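Local coordinates for DUF1116 domain-containing protein (Enterococcus faecalis, PDB 3CLQ) that is of unknown function but belongs to the family of the AllG subunit of oxamate carbamoyltransferase and may have a related role, at residues T44-A49 against G64-A69; S94-H99 against G107-N112; D175-L180 against E311-G316; S181-L184 against E189-N192; P207-T212 against K220-F225. All coordinates share one frame; numbering follows the deposited sequence.

Contact 1: T44-A49 against G64-A69; sequences TTILHA and GAVQGA
Ile46 is the side chain that strand 45-48 sends onto helix 60-73, and Val66 and Ala69 are what it finds there. Its CB points toward the helix but stops short of it: the nearest carbon, Ala69 CB, is still 5.6 Å from Ile46 CB. Branch CG2 lies beside the backbone N and stays back from the helix as well. The other branch does the work. CG1 sits between the backbone N and the carbonyl carbon (chi1 89°), and from there the chain runs on extended, chi2 -174°, so that CD1 is pushed straight out at the helix. That methyl meets Val66 CB at 3.7 Å from Ile46 CD1, with Val66 CA and CG1 close behind it. One turn further along the helix, Ala69 CB lies 4.5 Å from Ile46 CD1 and borders the methyl there. The Ile46 and Val66 side chains cross at about a right angle, the end of Ile46 meeting Val66 mainly at its branch point. No hydrogen bond joins the two segments; this is a small, buried, wholly apolar contact. Phe93 of the neighbouring parallel strand 92-95 touches both Ile46 and Val66, and Val66 also packs on Tyr55. Helix 60-73 thus lies against one side of the two-stranded parallel sheet, while the outer side of the helix faces helix 79-87 through Gln67.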
# COMPACT_ATOMS: atom_id res chain seq x y z
N THR B 44 -38.78 -10.92 1.16
CA THR B 44 -38.72 -12.04 2.08
C THR B 44 -37.63 -13.01 1.62
O THR B 44 -37.72 -14.22 1.83
CB THR B 44 -40.10 -12.77 2.17
OG1 THR B 44 -40.37 -13.46 0.96
CG2 THR B 44 -41.22 -11.76 2.44
N THR B 45 -36.59 -12.47 0.99
CA THR B 45 -35.54 -13.30 0.43
C THR B 45 -34.27 -12.97 1.17
O THR B 45 -33.92 -11.80 1.27
CB THR B 45 -35.30 -12.95 -1.05
OG1 THR B 45 -36.14 -13.74 -1.89
CG2 THR B 45 -33.88 -13.23 -1.43
N ILE B 46 -33.57 -13.97 1.70
CA ILE B 46 -32.25 -13.65 2.23
C ILE B 46 -31.14 -14.60 1.81
O ILE B 46 -31.35 -15.82 1.71
CB ILE B 46 -32.23 -13.27 3.74
CG1 ILE B 46 -32.07 -14.48 4.62
CG2 ILE B 46 -33.47 -12.48 4.15
CD1 ILE B 46 -32.19 -14.07 6.06
N LEU B 47 -29.98 -14.00 1.52
CA LEU B 47 -28.85 -14.68 0.92
C LEU B 47 -27.79 -14.98 1.95
O LEU B 47 -27.61 -14.24 2.90
CB LEU B 47 -28.23 -13.82 -0.18
CG LEU B 47 -29.25 -13.08 -1.04
CD1 LEU B 47 -28.61 -12.46 -2.26
CD2 LEU B 47 -30.38 -14.02 -1.45
N HIS B 48 -27.06 -16.07 1.70
CA HIS B 48 -26.01 -16.54 2.59
C HIS B 48 -24.80 -16.96 1.73
O HIS B 48 -24.92 -17.08 0.52
CB HIS B 48 -26.54 -17.76 3.35
CG HIS B 48 -27.04 -18.85 2.46
ND1 HIS B 48 -26.21 -19.84 1.95
CD2 HIS B 48 -28.27 -19.11 1.96
CE1 HIS B 48 -26.92 -20.66 1.19
NE2 HIS B 48 -28.17 -20.24 1.18
N ALA B 49 -23.66 -17.22 2.37
CA ALA B 49 -22.51 -17.76 1.65
C ALA B 49 -22.62 -19.28 1.37
O ALA B 49 -23.47 -19.96 1.93
CB ALA B 49 -21.22 -17.46 2.42
N GLY B 64 -27.31 -17.33 13.59
CA GLY B 64 -27.27 -16.03 14.24
C GLY B 64 -27.33 -14.92 13.21
O GLY B 64 -27.88 -13.85 13.47
N ALA B 65 -26.75 -15.16 12.05
CA ALA B 65 -26.75 -14.16 10.99
C ALA B 65 -28.16 -13.94 10.43
O ALA B 65 -28.64 -12.82 10.42
CB ALA B 65 -25.81 -14.56 9.90
N VAL B 66 -28.83 -14.99 9.99
CA VAL B 66 -30.18 -14.76 9.47
C VAL B 66 -31.07 -14.08 10.52
O VAL B 66 -32.01 -13.36 10.19
CB VAL B 66 -30.87 -16.04 8.95
CG1 VAL B 66 -29.91 -16.84 8.06
CG2 VAL B 66 -31.35 -16.87 10.09
N GLN B 67 -30.76 -14.29 11.79
CA GLN B 67 -31.59 -13.76 12.87
C GLN B 67 -31.40 -12.27 13.06
O GLN B 67 -32.37 -11.52 13.23
CB GLN B 67 -31.30 -14.49 14.18
CG GLN B 67 -32.10 -15.77 14.34
CD GLN B 67 -31.48 -16.72 15.33
OE1 GLN B 67 -30.83 -16.29 16.29
NE2 GLN B 67 -31.65 -18.02 15.10
N GLY B 68 -30.13 -11.84 13.04
CA GLY B 68 -29.81 -10.44 13.19
C GLY B 68 -30.41 -9.75 12.00
O GLY B 68 -31.04 -8.70 12.12
N ALA B 69 -30.25 -10.38 10.84
CA ALA B 69 -30.72 -9.81 9.59
C ALA B 69 -32.21 -9.59 9.66
O ALA B 69 -32.70 -8.49 9.38
CB ALA B 69 -30.39 -10.74 8.44

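Contact 2: S94-H99 against G107-N112; sequences SPCHEH and GVTSPN
Cys96 turns its sulfur onto the backbone of Gly107 and the side chain of Thr109. It stands where strand 92-95, half of a two-stranded parallel sheet, gives way to a single 3-10 turn covering residues 96-98, and the contact sets that turn against the loop leading to strand 114-120. SG lies beside the backbone N of its own residue (chi1 -64°), a setting that swings it toward the loop, where Gly107 O is 3.6 Å from Cys96 SG. Thr109 OG1 is farther off, at the margin of contact. No hydrogen bond joins the two segments directly. The turn itself is closed by backbone bonds from Glu98 N to Pro95 O and from His99 N to Cys96 O. Residues flanking the turn are also linked: Ser94 OG and His99 NE2 share a hydrogen bond at 2.9 Å, with the hydroxyl lying in the plane of the imidazole ring, while His99 ND1 bonds to Pro39 O. Strand 45-48 binds both segments by backbone hydrogen bonds, His48 with Cys96 and Leu47 with Thr109. The carbonyl facing the sulfur has a firmer partner on its own segment: Thr109 OG1 donates to Gly107 O over 2.8 Å, from 42° above the carbonyl plane.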
# COMPACT_ATOMS: atom_id res chain seq x y z
N SER B 94 -31.38 -18.53 -0.40
CA SER B 94 -30.57 -19.01 -1.48
C SER B 94 -29.24 -18.33 -1.48
O SER B 94 -29.11 -17.23 -0.93
CB SER B 94 -31.31 -18.89 -2.83
OG SER B 94 -31.50 -17.55 -3.21
N PRO B 95 -28.23 -19.00 -2.04
CA PRO B 95 -26.83 -18.54 -2.07
C PRO B 95 -26.62 -17.25 -2.84
O PRO B 95 -27.29 -17.00 -3.86
CB PRO B 95 -26.09 -19.69 -2.77
CG PRO B 95 -26.98 -20.88 -2.65
CD PRO B 95 -28.38 -20.33 -2.67
N CYS B 96 -25.69 -16.43 -2.37
CA CYS B 96 -25.24 -15.29 -3.12
C CYS B 96 -24.88 -15.69 -4.52
O CYS B 96 -25.13 -14.95 -5.49
CB CYS B 96 -24.02 -14.69 -2.46
SG CYS B 96 -24.35 -14.06 -0.84
N HIS B 97 -24.24 -16.84 -4.66
CA HIS B 97 -23.74 -17.19 -5.96
C HIS B 97 -24.80 -17.31 -7.01
O HIS B 97 -24.54 -17.06 -8.18
CB HIS B 97 -22.86 -18.41 -5.92
CG HIS B 97 -21.41 -18.06 -5.90
ND1 HIS B 97 -20.68 -18.01 -4.74
CD2 HIS B 97 -20.58 -17.67 -6.90
CE1 HIS B 97 -19.44 -17.64 -5.03
NE2 HIS B 97 -19.36 -17.43 -6.33
N GLU B 98 -26.02 -17.63 -6.58
CA GLU B 98 -27.10 -17.83 -7.51
C GLU B 98 -27.86 -16.55 -7.82
O GLU B 98 -28.84 -16.56 -8.56
CB GLU B 98 -28.04 -18.88 -6.98
CG GLU B 98 -27.41 -20.24 -6.93
CD GLU B 98 -28.43 -21.29 -6.62
OE1 GLU B 98 -28.02 -22.43 -6.35
OE2 GLU B 98 -29.64 -20.97 -6.64
N HIS B 99 -27.36 -15.44 -7.27
CA HIS B 99 -27.87 -14.11 -7.60
C HIS B 99 -26.72 -13.20 -7.99
O HIS B 99 -26.75 -11.99 -7.75
CB HIS B 99 -28.62 -13.52 -6.43
CG HIS B 99 -29.87 -14.27 -6.10
ND1 HIS B 99 -31.11 -13.91 -6.61
CD2 HIS B 99 -30.09 -15.37 -5.35
CE1 HIS B 99 -32.03 -14.74 -6.15
NE2 HIS B 99 -31.43 -15.64 -5.39
N GLY B 107 -22.03 -14.31 5.13
CA GLY B 107 -22.40 -13.82 3.82
C GLY B 107 -23.84 -13.36 3.73
O GLY B 107 -24.34 -13.01 2.65
N VAL B 108 -24.51 -13.33 4.87
CA VAL B 108 -25.94 -13.03 4.87
C VAL B 108 -26.15 -11.66 4.28
O VAL B 108 -25.40 -10.73 4.57
CB VAL B 108 -26.56 -13.09 6.25
CG1 VAL B 108 -28.02 -12.70 6.17
CG2 VAL B 108 -26.44 -14.49 6.78
N THR B 109 -27.16 -11.55 3.43
CA THR B 109 -27.41 -10.32 2.71
C THR B 109 -28.91 -10.19 2.49
O THR B 109 -29.51 -11.04 1.84
CB THR B 109 -26.63 -10.33 1.39
OG1 THR B 109 -25.26 -10.59 1.70
CG2 THR B 109 -26.72 -9.02 0.67
N SER B 110 -29.50 -9.14 3.06
CA SER B 110 -30.94 -8.99 3.03
C SER B 110 -31.30 -7.74 2.26
O SER B 110 -30.49 -6.84 2.16
CB SER B 110 -31.47 -8.89 4.45
OG SER B 110 -31.33 -7.59 4.96
N PRO B 111 -32.53 -7.66 1.74
CA PRO B 111 -32.98 -6.60 0.83
C PRO B 111 -32.49 -5.19 1.14
O PRO B 111 -32.20 -4.44 0.21
CB PRO B 111 -34.48 -6.67 0.95
CG PRO B 111 -34.75 -8.10 1.19
CD PRO B 111 -33.61 -8.63 2.00
N ASN B 112 -32.40 -4.83 2.43
CA ASN B 112 -32.03 -3.45 2.80
C ASN B 112 -30.56 -3.18 3.16
O ASN B 112 -30.21 -2.06 3.56
CB ASN B 112 -32.96 -2.91 3.87
CG ASN B 112 -34.35 -2.74 3.35
OD1 ASN B 112 -34.60 -1.89 2.49
ND2 ASN B 112 -35.27 -3.55 3.84

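Contact 3: D175-L180 against E311-G316; sequences DLRLML and ETYGVG
Tyr313 reaches across from the end of helix 309-313 and brings the outer end of its ring up to Arg177 and Leu180, neighbours one turn apart on helix 176-183. The close part of the contact is here. Tyr313 CG is anti to the backbone N (chi1 179°), which extends the ring away from its own helix, and the phenol oxygen arrives beside the aliphatic part of the arginine, with Arg177 CG 3.9 Å from Tyr313 OH and CD about as near. The two side chains cross at about a right angle. Arg177 then bends at chi3, its guanidinium plane standing 34° from that of the ring, and NH1 makes a weak hydrogen bond to Ile22 O. Farther back along the ring, Leu180 CD2 approaches obliquely, 4.4 Å from Tyr313 CE2.

Around this the fit is looser. Val315 CB points toward the first helix, but the nearest atom of the side chain, Val315 CG1, stays 4.8 Å from Leu180 CD1; the residue follows Gly314, whose positive phi takes the chain out of the helix. Leu178 faces solvent and plays no part. Its backbone N, however, donates to Asp175 OD1 at 3.1 Å, an N-cap bond that is nearly straight at 174° and comes from above the carboxylate plane. No hydrogen bond crosses between the segments.

Helix 234-247 packs on Tyr313 through Ala241, Ala244 and Leu245. Strand 26-33 touches Asp175, Leu176 and Arg177 at the start of helix 176-183, and Met179, a selenomethionine, turns to helix 195-210.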
# COMPACT_ATOMS: atom_id res chain seq x y z
N ASP B 175 -11.84 1.43 -11.42
CA ASP B 175 -11.32 0.22 -12.06
C ASP B 175 -10.72 -0.72 -11.03
O ASP B 175 -9.70 -0.44 -10.42
CB ASP B 175 -10.28 0.57 -13.12
CG ASP B 175 -9.68 -0.66 -13.79
OD1 ASP B 175 -9.98 -1.81 -13.38
OD2 ASP B 175 -8.91 -0.44 -14.74
N LEU B 176 -11.35 -1.86 -10.86
CA LEU B 176 -10.98 -2.71 -9.77
C LEU B 176 -9.78 -3.59 -10.12
O LEU B 176 -8.92 -3.84 -9.28
CB LEU B 176 -12.18 -3.52 -9.36
CG LEU B 176 -12.99 -3.10 -8.14
CD1 LEU B 176 -12.83 -1.64 -7.72
CD2 LEU B 176 -14.47 -3.46 -8.34
N ARG B 177 -9.70 -4.05 -11.35
CA ARG B 177 -8.56 -4.89 -11.70
C ARG B 177 -7.28 -4.08 -11.64
O ARG B 177 -6.25 -4.60 -11.26
CB ARG B 177 -8.71 -5.54 -13.06
CG ARG B 177 -7.69 -6.64 -13.29
CD ARG B 177 -7.73 -7.13 -14.71
NE ARG B 177 -7.26 -6.12 -15.64
CZ ARG B 177 -7.33 -6.22 -16.97
NH1 ARG B 177 -7.84 -7.31 -17.54
NH2 ARG B 177 -6.87 -5.25 -17.73
N LEU B 178 -7.34 -2.82 -11.99
CA LEU B 178 -6.17 -1.98 -11.81
C LEU B 178 -5.80 -1.87 -10.33
O LEU B 178 -4.65 -2.07 -9.96
CB LEU B 178 -6.39 -0.59 -12.41
CG LEU B 178 -5.23 0.41 -12.26
CD1 LEU B 178 -3.96 -0.03 -13.00
CD2 LEU B 178 -5.66 1.80 -12.69
N MSE B 179 -6.78 -1.57 -9.48
CA MSE B 179 -6.47 -1.31 -8.08
C MSE B 179 -5.93 -2.57 -7.42
O MSE B 179 -5.01 -2.54 -6.62
CB MSE B 179 -7.68 -0.76 -7.34
CG MSE B 179 -7.36 -0.17 -6.00
SE MSE B 179 -8.87 0.85 -5.22
CE MSE B 179 -8.69 2.52 -6.25
N LEU B 180 -6.48 -3.69 -7.81
CA LEU B 180 -6.06 -4.95 -7.31
C LEU B 180 -4.68 -5.20 -7.82
O LEU B 180 -3.82 -5.59 -7.10
CB LEU B 180 -7.03 -5.99 -7.79
CG LEU B 180 -6.72 -7.39 -7.37
CD1 LEU B 180 -7.96 -8.06 -7.05
CD2 LEU B 180 -6.05 -8.09 -8.45
N GLU B 311 -9.06 -17.05 -4.35
CA GLU B 311 -8.13 -18.01 -4.88
C GLU B 311 -8.65 -18.65 -6.16
O GLU B 311 -7.85 -19.12 -6.98
CB GLU B 311 -7.78 -19.06 -3.83
CG GLU B 311 -8.54 -18.84 -2.54
CD GLU B 311 -7.65 -18.29 -1.44
OE1 GLU B 311 -6.44 -18.59 -1.45
OE2 GLU B 311 -8.17 -17.58 -0.55
N THR B 312 -9.98 -18.67 -6.35
CA THR B 312 -10.53 -19.18 -7.62
C THR B 312 -10.05 -18.30 -8.76
O THR B 312 -9.91 -18.79 -9.87
CB THR B 312 -12.09 -19.25 -7.70
OG1 THR B 312 -12.60 -20.09 -6.67
CG2 THR B 312 -12.52 -19.85 -9.03
N TYR B 313 -9.83 -17.01 -8.48
CA TYR B 313 -9.40 -15.99 -9.44
C TYR B 313 -7.89 -15.98 -9.68
O TYR B 313 -7.43 -15.63 -10.75
CB TYR B 313 -9.81 -14.60 -8.94
CG TYR B 313 -9.40 -13.46 -9.88
CD1 TYR B 313 -10.06 -13.23 -11.08
CD2 TYR B 313 -8.32 -12.64 -9.57
CE1 TYR B 313 -9.67 -12.21 -11.94
CE2 TYR B 313 -7.92 -11.62 -10.41
CZ TYR B 313 -8.59 -11.40 -11.58
OH TYR B 313 -8.19 -10.36 -12.41
N GLY B 314 -7.13 -16.31 -8.64
CA GLY B 314 -5.69 -16.40 -8.73
C GLY B 314 -5.07 -15.61 -7.61
O GLY B 314 -3.86 -15.52 -7.50
N VAL B 315 -5.90 -15.03 -6.76
CA VAL B 315 -5.35 -14.25 -5.71
C VAL B 315 -5.58 -14.89 -4.31
O VAL B 315 -5.84 -16.09 -4.22
CB VAL B 315 -5.71 -12.76 -5.93
CG1 VAL B 315 -6.90 -12.33 -5.11
CG2 VAL B 315 -4.53 -11.93 -5.66
N GLY B 316 -5.42 -14.16 -3.20
CA GLY B 316 -5.50 -14.82 -1.89
C GLY B 316 -4.35 -15.78 -1.62
O GLY B 316 -3.18 -15.43 -1.77

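Contact 4: S181-L184 against E189-N192; sequences SQAL and ECHN
Glu189 meets Leu184 with its backbone, its CA lying 4.0 Å from Leu184 CD2, while its carboxylate curls away to serve its own loop. That carboxylate is the central flat group. Above its plane sits the backbone N of His191, which donates to Glu189 OE1 at 2.6 Å in a nearly straight bond. At the edge, on the syn side of the other oxygen and only 17° out of plane, Asn192 N donates to Glu189 OE2 over 2.8 Å. The amide of Asn192 uses the same oxygen: ND2 comes in nearly along the C-O axis, 3.1 Å from Glu189 OE2, which lies tilted from the amide plane. Two bends in the glutamate chain, chi1 38° and chi2 69°, fold the acid back over the backbone that follows.

Facing helix 176-183, the contact is apolar. Cys190 SG lies beside its own backbone N and points between two aliphatic groups, 3.6 Å from Leu184 CD2 and 4.0 Å from Ala183 CB. The end of Leu184 therefore touches both Glu189 and Cys190. Leu184 also packs on Val315 and Ala319, and the backbone of Glu189 bonds to Gly316.

Arg193 N adds another hydrogen bond to Glu189 OE1. A buried carboxylate receiving this many N-H groups is probably stabilised as the anion. The chemistry is thus divided: sulfur and methyl groups pack the loop on the helix, and the acid holds the turn of residues 191-193 in shape just before helix 195-210.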
# COMPACT_ATOMS: atom_id res chain seq x y z
N SER B 181 -4.48 -4.97 -9.09
CA SER B 181 -3.15 -4.86 -9.69
C SER B 181 -2.13 -4.25 -8.74
O SER B 181 -1.08 -4.82 -8.50
CB SER B 181 -3.24 -3.95 -10.92
OG SER B 181 -2.63 -4.53 -12.06
N GLN B 182 -2.45 -3.06 -8.22
CA GLN B 182 -1.53 -2.25 -7.42
C GLN B 182 -1.41 -2.76 -5.99
O GLN B 182 -0.33 -2.72 -5.39
CB GLN B 182 -2.00 -0.80 -7.41
CG GLN B 182 -2.10 -0.19 -8.77
CD GLN B 182 -2.83 1.12 -8.75
OE1 GLN B 182 -3.33 1.51 -7.71
NE2 GLN B 182 -2.92 1.80 -9.90
N ALA B 183 -2.53 -3.21 -5.43
CA ALA B 183 -2.51 -3.83 -4.12
C ALA B 183 -1.47 -4.98 -4.05
O ALA B 183 -0.67 -5.04 -3.12
CB ALA B 183 -3.92 -4.34 -3.76
N LEU B 184 -1.48 -5.87 -5.04
CA LEU B 184 -0.59 -7.01 -5.04
C LEU B 184 0.88 -6.60 -5.20
O LEU B 184 1.78 -7.40 -5.01
CB LEU B 184 -0.97 -8.00 -6.14
CG LEU B 184 -2.01 -9.07 -5.83
CD1 LEU B 184 -1.41 -10.42 -5.43
CD2 LEU B 184 -2.94 -8.58 -4.73
N GLU B 189 -2.76 -9.61 -0.58
CA GLU B 189 -3.10 -10.77 -1.38
C GLU B 189 -4.60 -10.78 -1.58
O GLU B 189 -5.15 -11.70 -2.20
CB GLU B 189 -2.59 -12.07 -0.76
CG GLU B 189 -2.68 -12.13 0.74
CD GLU B 189 -4.12 -12.21 1.24
OE1 GLU B 189 -4.80 -11.17 1.25
OE2 GLU B 189 -4.56 -13.30 1.64
N CYS B 190 -5.26 -9.77 -1.03
CA CYS B 190 -6.69 -9.51 -1.26
C CYS B 190 -7.66 -10.56 -0.70
O CYS B 190 -8.77 -10.67 -1.16
CB CYS B 190 -6.98 -9.23 -2.75
SG CYS B 190 -6.18 -7.68 -3.40
N HIS B 191 -7.23 -11.31 0.29
CA HIS B 191 -8.12 -12.18 1.04
C HIS B 191 -7.92 -11.85 2.52
O HIS B 191 -8.79 -11.24 3.15
CB HIS B 191 -7.77 -13.64 0.76
CG HIS B 191 -8.77 -14.62 1.27
ND1 HIS B 191 -9.08 -15.78 0.59
CD2 HIS B 191 -9.51 -14.63 2.40
CE1 HIS B 191 -9.98 -16.46 1.28
NE2 HIS B 191 -10.26 -15.79 2.39
N ASN B 192 -6.75 -12.21 3.06
CA ASN B 192 -6.44 -12.02 4.48
C ASN B 192 -5.83 -10.66 4.82
O ASN B 192 -6.15 -10.07 5.85
CB ASN B 192 -5.49 -13.11 4.92
CG ASN B 192 -6.09 -14.50 4.76
OD1 ASN B 192 -7.00 -14.87 5.51
ND2 ASN B 192 -5.59 -15.27 3.76

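Contact 5: P207-T212 against K220-F225; sequences PYMVQT and KEVFEF
Met209, a selenomethionine, extends from helix 195-210 toward Val222 and Phe223 of helix 216-226. Its end methyl CE is modelled closer to Val222 CG1 than carbons can sit, so the placing of CE is doubtful and distances from it are approximate. As modelled, Val222 CB is 4.1 Å from Met209 CE, and CE approaches the ring of Phe223 obliquely, with Phe223 CE1 4.5 Å from Met209 CE. All these groups are apolar, and no hydrogen bond links the two segments.

The reach of Met209 comes from its first two torsions. CG lies beside the backbone N (chi1 -66°) and chi2 is extended; the bend at chi3, as modelled, sets CE toward Val222. The CB of Val222 is directed toward helix 195-210. Phe223, next along, leaves its helix at a slant, and it is the far part of its ring that draws near.

Further out, Leu162 of helix 146-168 packs on Met209. The same helix receives Phe225, which lies against Leu159 and meets the ring of Trp154 with the planes at about 40°. Helix 195-210 is kinked at Pro207 and ends in a tight turn, Gln211 N bonding to Tyr208 O and Thr212 N to Met209 O.

The second subunit closes in as well: Val210 O accepts from Arg216 NE of that chain, Val210 packs on its Phe223, and Phe223 here packs on its Thr206. Two consecutive helices joined by a short loop, apolar between them and matched by the partner's copy, form part of the dimer interface.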
# COMPACT_ATOMS: atom_id res chain seq x y z
N PRO B 207 -12.76 12.17 -2.79
CA PRO B 207 -13.13 13.34 -3.61
C PRO B 207 -14.63 13.35 -3.91
O PRO B 207 -15.29 14.39 -3.85
CB PRO B 207 -12.33 13.12 -4.91
CG PRO B 207 -11.24 12.16 -4.58
CD PRO B 207 -11.62 11.41 -3.34
N TYR B 208 -15.17 12.19 -4.24
CA TYR B 208 -16.59 12.05 -4.56
C TYR B 208 -17.51 12.23 -3.36
O TYR B 208 -18.57 12.83 -3.48
CB TYR B 208 -16.84 10.71 -5.25
CG TYR B 208 -15.91 10.48 -6.40
CD1 TYR B 208 -15.68 11.47 -7.34
CD2 TYR B 208 -15.23 9.27 -6.54
CE1 TYR B 208 -14.80 11.28 -8.39
CE2 TYR B 208 -14.35 9.06 -7.58
CZ TYR B 208 -14.15 10.07 -8.51
OH TYR B 208 -13.29 9.84 -9.56
N MSE B 209 -17.11 11.72 -2.20
CA MSE B 209 -17.91 11.89 -1.00
C MSE B 209 -18.01 13.36 -0.67
O MSE B 209 -19.04 13.84 -0.23
CB MSE B 209 -17.32 11.16 0.20
CG MSE B 209 -17.31 9.65 0.11
SE MSE B 209 -16.19 8.90 1.54
CE MSE B 209 -17.31 9.27 3.05
N VAL B 210 -16.93 14.09 -0.87
CA VAL B 210 -16.96 15.49 -0.53
C VAL B 210 -17.94 16.29 -1.41
O VAL B 210 -18.40 17.36 -1.02
CB VAL B 210 -15.55 16.05 -0.57
CG1 VAL B 210 -15.55 17.55 -0.56
CG2 VAL B 210 -14.76 15.48 0.60
N GLN B 211 -18.27 15.76 -2.59
CA GLN B 211 -19.13 16.47 -3.53
C GLN B 211 -20.61 16.26 -3.21
O GLN B 211 -21.51 16.69 -3.93
CB GLN B 211 -18.83 16.01 -4.95
CG GLN B 211 -17.70 16.77 -5.59
CD GLN B 211 -17.34 16.23 -6.95
OE1 GLN B 211 -16.41 15.44 -7.08
NE2 GLN B 211 -18.10 16.62 -7.97
N THR B 212 -20.82 15.60 -2.09
CA THR B 212 -22.10 15.07 -1.72
C THR B 212 -22.79 16.08 -0.82
O THR B 212 -22.19 17.09 -0.44
CB THR B 212 -21.86 13.75 -1.00
OG1 THR B 212 -22.72 12.74 -1.53
CG2 THR B 212 -22.04 13.89 0.49
N LYS B 220 -17.22 13.19 8.99
CA LYS B 220 -16.29 12.91 10.07
C LYS B 220 -16.43 11.50 10.64
O LYS B 220 -15.44 10.74 10.73
CB LYS B 220 -16.37 13.98 11.15
CG LYS B 220 -15.13 14.02 12.01
CD LYS B 220 -15.44 13.41 13.38
CE LYS B 220 -15.48 14.47 14.46
NZ LYS B 220 -14.13 14.99 14.73
N GLU B 221 -17.65 11.11 11.00
CA GLU B 221 -17.82 9.77 11.55
C GLU B 221 -17.68 8.66 10.50
O GLU B 221 -17.23 7.54 10.82
CB GLU B 221 -19.10 9.66 12.40
CG GLU B 221 -20.34 9.23 11.71
CD GLU B 221 -21.49 9.00 12.72
OE1 GLU B 221 -22.36 9.90 12.88
OE2 GLU B 221 -21.49 7.92 13.37
N VAL B 222 -17.98 8.95 9.24
CA VAL B 222 -17.69 7.97 8.20
C VAL B 222 -16.17 7.71 8.00
O VAL B 222 -15.76 6.58 7.71
CB VAL B 222 -18.35 8.33 6.88
CG1 VAL B 222 -17.68 7.62 5.75
CG2 VAL B 222 -19.82 7.97 6.92
N PHE B 223 -15.31 8.71 8.16
CA PHE B 223 -13.89 8.43 8.11
C PHE B 223 -13.48 7.62 9.32
O PHE B 223 -12.65 6.72 9.22
CB PHE B 223 -13.05 9.71 8.10
CG PHE B 223 -13.29 10.58 6.92
CD1 PHE B 223 -13.18 10.07 5.62
CD2 PHE B 223 -13.60 11.93 7.09
CE1 PHE B 223 -13.40 10.88 4.52
CE2 PHE B 223 -13.81 12.76 5.99
CZ PHE B 223 -13.72 12.24 4.71
N GLU B 224 -14.06 7.94 10.47
CA GLU B 224 -13.74 7.21 11.68
C GLU B 224 -14.04 5.74 11.44
O GLU B 224 -13.26 4.87 11.81
CB GLU B 224 -14.60 7.72 12.80
CG GLU B 224 -13.95 7.78 14.17
CD GLU B 224 -14.57 8.92 15.01
OE1 GLU B 224 -13.89 9.98 15.10
OE2 GLU B 224 -15.71 8.77 15.54
N PHE B 225 -15.17 5.48 10.79
CA PHE B 225 -15.61 4.14 10.45
C PHE B 225 -14.68 3.46 9.41
O PHE B 225 -14.32 2.27 9.54
CB PHE B 225 -17.05 4.22 9.93
CG PHE B 225 -17.63 2.90 9.49
CD1 PHE B 225 -18.33 2.10 10.39
CD2 PHE B 225 -17.51 2.48 8.18
CE1 PHE B 225 -18.90 0.88 9.99
CE2 PHE B 225 -18.05 1.26 7.78
CZ PHE B 225 -18.75 0.46 8.68

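In the fold
From the N terminus, contact 1 closes the first short loop, bringing helix 60-73 onto strand 45-48. Contact 2 follows in series and brings the chain after strand 92-95 back beside it; the two touch, since strands 45-48 and 92-95 are neighbours in one sheet. Contact 3 then spans 130 residues, from helix 176-183 to the end of helix 309-313, and contacts 4 and 5 both fall within that span, one after the other. Contact 4 shares helix 176-183 with contact 3 and touches it through Gly316 and Glu189. Contact 5 lies apart, its centre about 26 Å from that of contact 3, at the second subunit. None of the loops cross.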